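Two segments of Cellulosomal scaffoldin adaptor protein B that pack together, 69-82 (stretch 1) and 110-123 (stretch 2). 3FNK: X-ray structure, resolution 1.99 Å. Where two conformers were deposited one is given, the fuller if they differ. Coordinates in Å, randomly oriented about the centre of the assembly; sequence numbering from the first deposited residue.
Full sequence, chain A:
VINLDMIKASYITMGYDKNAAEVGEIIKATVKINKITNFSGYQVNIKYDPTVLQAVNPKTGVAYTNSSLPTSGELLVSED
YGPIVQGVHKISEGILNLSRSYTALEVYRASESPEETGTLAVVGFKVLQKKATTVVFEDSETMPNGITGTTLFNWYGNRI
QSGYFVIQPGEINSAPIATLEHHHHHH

Stretch 1 (69-82) LPTSGELLVSEDYG
Stretch 2, residues 110-123: ASESPEETGTLAVV

The two stretches run antiparallel where they meet, and their contact buries 799 Å², both sides summed. Stretch 2 begins in the last part of a helix; Glu112, with positive phi (57/24), is the first residue off helical phi/psi. The chain then loops to Thr117 and enters a strand at Gly118 that runs on through Val123. Stretch 1 is extended from Leu69 to Ser72 (phi -68 to -82, psi 142 to 153), then winds irregularly to a short 3-10 segment at 79-81. The register sets Thr71 opposite Val122 (CA to CA 4.9 Å), Ser72 opposite Ala121 (CA to CA 4.9 Å) and Gly73 opposite Leu120 (CA to CA 4.5 Å).

Backbone pairing is best defined at Thr71 and Val122. Thr71 N donates to Val122 O (2.9 Å, 150°) and Val122 N to Thr71 O (2.8 Å, 164°), an antiparallel hydrogen-bonded pair; Ala121 CA adds a CA-H...O contact to Thr71 O at 3.3 Å. The side chains of Thr71 (chi1 m) and Val122 (chi1 t) share one face, with CB to CB 4.1 Å, so two beta-branched residues pack side by side. Gly73 N lies 3.6 Å from Leu120 O, and water 1 links them, accepting from Gly73 N (2.7 Å) and donating to Leu120 O (2.7 Å) and Leu75 O (2.8 Å). A further direct backbone bond runs from Leu75 N to Thr119 O (3.0 Å, 161°).

Side chains take over the polar links around this point. Thr119, chi1 p, accepts from Glu74 N through OG1 (3.0 Å, 157°). Glu74 (m, t, chi3 -34°) has its CB directed sideways, but its carboxylate reaches back so that OE1 accepts from Thr119 N (3.1 Å, 159°). Each residue thus offers a side-chain acceptor to the other's backbone amide. Glu115, extended at m, t, -176° and with its CA-to-CB bond pointing toward stretch 1, places OE2 2.7 Å from Leu76 N at 167°, the shortest direct hydrogen bond across the contact. Leu76 has positive phi (68/21), and its amide meets the carboxylate within a turn that water 2 also braces, donating to Glu74 O (3.0 Å) and Glu115 OE1 (3.1 Å) and accepting from Val77 N (3.1 Å).

Apolar packing centres on Leu75 (m, t), whose CA-to-CB bond points toward stretch 2 and which has 112 Å² covered, the most of any residue here. Leu75 CD1 lies 3.9 Å from Leu120 CD2. Leu120 (m, t) starts away from stretch 1 at CB, yet its end returns, with CD2 also 4.5 Å from Leu76 CD1. Pro70 CB meets Ala121 CB at 4.0 Å, a small buried contact.

The glycines mark tight backbone approaches. A CB on Gly73 would fall 2.3 Å from Thr119 O; one on Gly118 would lie 2.8 Å from Glu74 OE1, and phi/psi of 154/-176 independently calls for glycine.

At the far end, the CA-to-CB bond of Tyr81 (chi1 m, chi2 153°) points toward stretch 2, and Tyr81 OH comes 3.2 Å from CB of Ser111 (chi1 p). Water 3 bridges Tyr81 OH (3.0 Å) and Ser113 O (2.8 Å).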

# COMPACT_ATOMS: atom_id res chain seq x y z
N LEU A 69 -2.30 -11.98 -2.02
CA LEU A 69 -2.92 -10.95 -1.18
C LEU A 69 -1.91 -10.19 -0.32
O LEU A 69 -0.98 -10.79 0.20
CB LEU A 69 -3.98 -11.56 -0.24
CG LEU A 69 -5.13 -12.31 -0.92
CD1 LEU A 69 -5.98 -12.98 0.17
CD2 LEU A 69 -5.93 -11.33 -1.79
N PRO A 70 -2.13 -8.86 -0.12
CA PRO A 70 -1.31 -8.11 0.87
C PRO A 70 -1.63 -8.58 2.28
O PRO A 70 -2.73 -9.07 2.51
CB PRO A 70 -1.79 -6.67 0.69
CG PRO A 70 -3.19 -6.82 0.12
CD PRO A 70 -3.14 -8.01 -0.77
N THR A 71 -0.70 -8.46 3.21
CA THR A 71 -1.03 -8.75 4.61
C THR A 71 -1.80 -7.54 5.12
O THR A 71 -1.48 -6.41 4.72
CB THR A 71 0.23 -9.01 5.44
OG1 THR A 71 1.05 -9.96 4.74
CG2 THR A 71 -0.10 -9.56 6.80
N SER A 72 -2.82 -7.77 5.95
CA SER A 72 -3.73 -6.72 6.40
C SER A 72 -3.11 -5.76 7.40
O SER A 72 -2.21 -6.15 8.15
CB SER A 72 -4.97 -7.34 7.04
OG SER A 72 -5.94 -7.72 6.06
N GLY A 73 -3.63 -4.53 7.43
CA GLY A 73 -3.27 -3.52 8.44
C GLY A 73 -4.28 -3.40 9.56
O GLY A 73 -5.01 -4.34 9.84
N GLU A 74 -4.29 -2.24 10.21
CA GLU A 74 -5.22 -1.94 11.29
C GLU A 74 -6.55 -1.53 10.71
O GLU A 74 -7.55 -1.64 11.39
CB GLU A 74 -4.74 -0.73 12.12
CG GLU A 74 -3.31 -0.83 12.61
CD GLU A 74 -2.69 0.54 12.96
OE1 GLU A 74 -3.00 1.59 12.31
OE2 GLU A 74 -1.86 0.53 13.88
N LEU A 75 -6.57 -0.99 9.50
CA LEU A 75 -7.85 -0.53 8.93
C LEU A 75 -8.44 -1.56 7.96
O LEU A 75 -7.71 -2.41 7.46
CB LEU A 75 -7.70 0.83 8.22
CG LEU A 75 -7.04 1.96 9.05
CD1 LEU A 75 -7.08 3.28 8.26
CD2 LEU A 75 -7.70 2.13 10.45
N LEU A 76 -9.75 -1.46 7.69
CA LEU A 76 -10.40 -2.33 6.70
C LEU A 76 -10.49 -3.81 7.13
O LEU A 76 -10.61 -4.72 6.28
CB LEU A 76 -9.70 -2.18 5.34
CG LEU A 76 -9.65 -0.75 4.74
CD1 LEU A 76 -8.96 -0.73 3.36
CD2 LEU A 76 -11.05 -0.13 4.66
N VAL A 77 -10.39 -4.06 8.44
CA VAL A 77 -10.54 -5.42 8.99
C VAL A 77 -11.76 -5.62 9.87
O VAL A 77 -11.89 -6.67 10.52
CB VAL A 77 -9.26 -5.92 9.75
CG1 VAL A 77 -8.15 -6.13 8.79
CG2 VAL A 77 -8.85 -4.93 10.84
N SER A 78 -12.69 -4.66 9.90
CA SER A 78 -13.91 -4.91 10.65
C SER A 78 -14.87 -5.78 9.81
O SER A 78 -15.37 -5.33 8.78
CB SER A 78 -14.56 -3.59 11.09
OG SER A 78 -15.93 -3.83 11.41
N GLU A 79 -15.14 -7.00 10.26
CA GLU A 79 -15.88 -7.98 9.46
C GLU A 79 -17.31 -7.57 9.19
O GLU A 79 -17.82 -7.83 8.12
CB GLU A 79 -15.80 -9.40 10.04
CG GLU A 79 -14.44 -10.13 9.80
CD GLU A 79 -13.90 -10.15 8.31
OE1 GLU A 79 -14.66 -10.40 7.32
OE2 GLU A 79 -12.68 -9.92 8.12
N ASP A 80 -17.93 -6.88 10.13
CA ASP A 80 -19.24 -6.26 9.95
C ASP A 80 -19.44 -5.41 8.70
O ASP A 80 -20.58 -5.24 8.24
CB ASP A 80 -19.60 -5.43 11.17
CG ASP A 80 -19.84 -6.29 12.39
OD1 ASP A 80 -19.84 -7.54 12.25
OD2 ASP A 80 -20.01 -5.72 13.49
N TYR A 81 -18.35 -4.85 8.16
CA TYR A 81 -18.47 -3.92 7.01
C TYR A 81 -18.12 -4.62 5.70
O TYR A 81 -18.11 -4.01 4.62
CB TYR A 81 -17.58 -2.70 7.25
CG TYR A 81 -17.84 -1.97 8.55
CD1 TYR A 81 -16.82 -1.24 9.18
CD2 TYR A 81 -19.10 -1.97 9.14
CE1 TYR A 81 -17.03 -0.58 10.35
CE2 TYR A 81 -19.33 -1.31 10.32
CZ TYR A 81 -18.29 -0.62 10.91
OH TYR A 81 -18.52 0.05 12.07
N GLY A 82 -17.86 -5.92 5.78
CA GLY A 82 -17.69 -6.76 4.59
C GLY A 82 -16.49 -6.36 3.72
O GLY A 82 -16.66 -5.96 2.57
N ALA A 110 -23.34 3.91 9.40
CA ALA A 110 -24.21 3.95 10.60
C ALA A 110 -23.41 3.97 11.92
O ALA A 110 -23.89 4.46 12.92
CB ALA A 110 -25.26 2.82 10.57
N SER A 111 -22.18 3.49 11.91
CA SER A 111 -21.37 3.50 13.11
C SER A 111 -20.89 4.91 13.49
O SER A 111 -20.49 5.14 14.62
CB SER A 111 -20.13 2.64 12.93
OG SER A 111 -19.29 3.28 11.98
N GLU A 112 -20.87 5.83 12.52
CA GLU A 112 -20.38 7.18 12.75
C GLU A 112 -18.95 7.19 13.27
O GLU A 112 -18.54 8.13 13.95
CB GLU A 112 -21.33 7.92 13.70
CG GLU A 112 -22.71 8.01 13.08
CD GLU A 112 -23.71 8.72 13.95
OE1 GLU A 112 -23.53 8.76 15.19
OE2 GLU A 112 -24.71 9.24 13.39
N SER A 113 -18.21 6.12 12.97
CA SER A 113 -16.81 5.99 13.38
C SER A 113 -15.94 5.65 12.16
O SER A 113 -15.56 4.49 11.96
CB SER A 113 -16.65 4.94 14.48
OG SER A 113 -17.60 5.12 15.51
N PRO A 114 -15.62 6.67 11.33
CA PRO A 114 -14.78 6.43 10.15
C PRO A 114 -13.35 6.08 10.54
O PRO A 114 -12.82 6.59 11.53
CB PRO A 114 -14.81 7.76 9.42
CG PRO A 114 -15.09 8.76 10.52
CD PRO A 114 -16.08 8.07 11.38
N GLU A 115 -12.73 5.20 9.75
CA GLU A 115 -11.34 4.88 9.90
C GLU A 115 -10.54 5.81 8.99
O GLU A 115 -10.60 5.64 7.76
CB GLU A 115 -11.09 3.42 9.51
CG GLU A 115 -11.97 2.43 10.24
CD GLU A 115 -11.80 0.96 9.75
OE1 GLU A 115 -12.54 0.11 10.24
OE2 GLU A 115 -10.98 0.65 8.87
N GLU A 116 -9.80 6.77 9.56
CA GLU A 116 -9.21 7.85 8.74
C GLU A 116 -7.68 7.86 8.75
O GLU A 116 -7.03 8.45 7.87
CB GLU A 116 -9.84 9.21 9.10
CG GLU A 116 -11.42 9.22 9.04
CD GLU A 116 -12.04 10.60 9.24
OE1 GLU A 116 -11.50 11.36 10.08
OE2 GLU A 116 -13.06 10.93 8.58
N THR A 117 -7.11 7.17 9.74
CA THR A 117 -5.67 7.16 9.93
C THR A 117 -5.21 5.79 10.38
O THR A 117 -5.74 5.26 11.33
CB THR A 117 -5.24 8.23 10.97
OG1 THR A 117 -5.64 9.53 10.49
CG2 THR A 117 -3.69 8.21 11.16
N GLY A 118 -4.23 5.22 9.69
CA GLY A 118 -3.70 3.94 10.07
C GLY A 118 -3.10 3.16 8.92
O GLY A 118 -3.02 3.63 7.77
N THR A 119 -2.67 1.95 9.22
CA THR A 119 -2.03 1.14 8.19
C THR A 119 -3.09 0.34 7.39
O THR A 119 -4.14 -0.06 7.93
CB THR A 119 -1.02 0.18 8.81
OG1 THR A 119 -1.73 -0.67 9.72
CG2 THR A 119 0.05 0.97 9.58
N LEU A 120 -2.77 0.11 6.11
CA LEU A 120 -3.67 -0.49 5.13
C LEU A 120 -3.24 -1.86 4.67
O LEU A 120 -4.08 -2.69 4.33
CB LEU A 120 -3.78 0.42 3.88
CG LEU A 120 -4.34 1.84 4.06
CD1 LEU A 120 -4.60 2.42 2.69
CD2 LEU A 120 -5.62 1.85 4.89
N ALA A 121 -1.93 -2.09 4.63
CA ALA A 121 -1.39 -3.22 3.91
C ALA A 121 0.11 -3.33 4.14
O ALA A 121 0.86 -2.30 4.15
CB ALA A 121 -1.68 -3.07 2.43
N VAL A 122 0.55 -4.57 4.29
CA VAL A 122 1.96 -4.88 4.45
C VAL A 122 2.40 -5.87 3.37
O VAL A 122 1.77 -6.92 3.15
CB VAL A 122 2.29 -5.45 5.83
CG1 VAL A 122 3.81 -5.51 6.03
CG2 VAL A 122 1.64 -4.65 6.93
N VAL A 123 3.46 -5.50 2.68
CA VAL A 123 4.08 -6.32 1.70
C VAL A 123 5.54 -6.52 2.13
O VAL A 123 6.10 -5.68 2.85
CB VAL A 123 3.99 -5.61 0.36
CG1 VAL A 123 4.74 -6.33 -0.71
CG2 VAL A 123 2.50 -5.46 -0.03
O HOH W 1 -5.86 -3.88 6.04
O HOH W 2 -10.51 -2.09 10.83
O HOH W 3 -16.21 1.87 12.58